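Local coordinates for protein tRNA-splicing endonuclease (Sulfolobus tokodaii, PDB 2CV8) that probably cleaves pre-tRNA at the 5' and 3' splice sites to release the intron, leaving tRNA halves with 2',3'-cyclic phosphate and 5'-hydroxyl ends, at residues B[75-78]-B[79-83]. Numbering follows the deposited sequence.
Sequences RLYQ and IGVTQ
With CG trans to the backbone N (chi1 -171°), the ring of Tyr-77 swings to the side of the helix where Val-81 follows one turn on. A methyl of Val-81 meets the ring obliquely, CG2 3.8 Å from CE2 of Tyr-77. Beneath that apolar pair the backbone is joined directly, Val-81 N donating to Tyr-77 O at 3.0 Å. The same i to i+4 bonding repeats from Ile-79 N to Arg-75 O (2.9 Å) and from Gly-80 N to Leu-76 O, as in a regular alpha-helix. This is helix 73-83 of the N-terminal domain: Leu-76 and Ile-79 pack on helix 50-58, while Tyr-77 meets Phe-87 edge-to-face and Val-81 touches Phe-87 and Arg-88 at the start of helix 87-99. On another side, Gln-78 O accepts Thr-82 N at 3.1 Å and also, weakly, Thr-82 OG1 at 3.4 Å, because chi1 of -61° folds the hydroxyl back beside the threonine's own N. Toward the start of the helix, CD1 of Ile-79 sits over one face of the Arg-75 guanidinium, 4.4 Å from NH2, which also makes a long, weak ion pair with Glu-69.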
loop_
_atom_site.group_PDB
_atom_site.type_symbol
_atom_site.label_atom_id
_atom_site.label_comp_id
_atom_site.label_asym_id
_atom_site.label_seq_id
_atom_site.Cartn_x
_atom_site.Cartn_y
_atom_site.Cartn_z
ATOM N N ARG B 75 -6.057 32.658 -2.918
ATOM C CA ARG B 75 -4.798 33.085 -2.315
ATOM C C ARG B 75 -4.323 32.145 -1.216
ATOM O O ARG B 75 -3.141 31.802 -1.153
ATOM C CB ARG B 75 -4.926 34.515 -1.772
ATOM C CG ARG B 75 -4.552 35.596 -2.785
ATOM C CD ARG B 75 -3.039 35.761 -2.875
ATOM N NE ARG B 75 -2.500 36.345 -1.649
ATOM C CZ ARG B 75 -1.207 36.397 -1.344
ATOM N NH1 ARG B 75 -0.301 35.897 -2.174
ATOM N NH2 ARG B 75 -0.819 36.944 -0.201
ATOM N N LEU B 76 -5.242 31.732 -0.351
ATOM C CA LEU B 76 -4.893 30.829 0.729
ATOM C C LEU B 76 -4.407 29.512 0.168
ATOM O O LEU B 76 -3.391 28.985 0.609
ATOM C CB LEU B 76 -6.089 30.594 1.644
ATOM C CG LEU B 76 -6.122 31.515 2.856
ATOM C CD1 LEU B 76 -7.431 31.345 3.606
ATOM C CD2 LEU B 76 -4.934 31.185 3.749
ATOM N N TYR B 77 -5.134 28.976 -0.805
ATOM C CA TYR B 77 -4.735 27.716 -1.417
ATOM C C TYR B 77 -3.303 27.861 -1.934
ATOM O O TYR B 77 -2.437 27.033 -1.654
ATOM C CB TYR B 77 -5.657 27.356 -2.581
ATOM C CG TYR B 77 -5.428 25.962 -3.121
ATOM C CD1 TYR B 77 -6.087 24.864 -2.576
ATOM C CD2 TYR B 77 -4.528 25.739 -4.162
ATOM C CE1 TYR B 77 -5.855 23.579 -3.055
ATOM C CE2 TYR B 77 -4.286 24.459 -4.646
ATOM C CZ TYR B 77 -4.951 23.383 -4.090
ATOM O OH TYR B 77 -4.694 22.110 -4.556
ATOM N N GLN B 78 -3.058 28.925 -2.688
ATOM C CA GLN B 78 -1.733 29.159 -3.230
ATOM C C GLN B 78 -0.679 29.209 -2.131
ATOM O O GLN B 78 0.429 28.694 -2.306
ATOM C CB GLN B 78 -1.702 30.455 -4.040
ATOM C CG GLN B 78 -0.319 30.761 -4.594
ATOM C CD GLN B 78 0.248 29.625 -5.440
ATOM O OE1 GLN B 78 1.456 29.380 -5.437
ATOM N NE2 GLN B 78 -0.621 28.939 -6.175
ATOM N N ILE B 79 -1.015 29.823 -1.001
ATOM C CA ILE B 79 -0.070 29.904 0.110
ATOM C C ILE B 79 0.220 28.506 0.629
ATOM O O ILE B 79 1.360 28.189 0.969
ATOM C CB ILE B 79 -0.614 30.755 1.270
ATOM C CG1 ILE B 79 -0.741 32.208 0.821
ATOM C CG2 ILE B 79 0.311 30.658 2.474
ATOM C CD1 ILE B 79 -1.319 33.108 1.876
ATOM N N GLY B 80 -0.818 27.676 0.684
ATOM C CA GLY B 80 -0.649 26.312 1.143
ATOM C C GLY B 80 0.357 25.595 0.261
ATOM O O GLY B 80 1.250 24.900 0.756
ATOM N N VAL B 81 0.219 25.771 -1.048
ATOM C CA VAL B 81 1.125 25.141 -2.000
ATOM C C VAL B 81 2.563 25.535 -1.714
ATOM O O VAL B 81 3.454 24.690 -1.731
ATOM C CB VAL B 81 0.800 25.540 -3.447
ATOM C CG1 VAL B 81 1.831 24.942 -4.383
ATOM C CG2 VAL B 81 -0.595 25.062 -3.820
ATOM N N THR B 82 2.781 26.820 -1.451
ATOM C CA THR B 82 4.116 27.338 -1.155
ATOM C C THR B 82 4.673 26.903 0.212
ATOM O O THR B 82 5.826 26.463 0.321
ATOM C CB THR B 82 4.136 28.885 -1.202
ATOM O OG1 THR B 82 3.784 29.331 -2.515
ATOM C CG2 THR B 82 5.516 29.407 -0.876
ATOM N N GLN B 83 3.852 27.028 1.250
ATOM C CA GLN B 83 4.260 26.683 2.608
ATOM C C GLN B 83 4.287 25.196 2.964
ATOM O O GLN B 83 5.265 24.706 3.525
ATOM C CB GLN B 83 3.354 27.403 3.610
ATOM C CG GLN B 83 3.297 28.904 3.430
ATOM C CD GLN B 83 4.676 29.515 3.370
ATOM O OE1 GLN B 83 5.503 29.281 4.249
ATOM N NE2 GLN B 83 4.936 30.300 2.329
#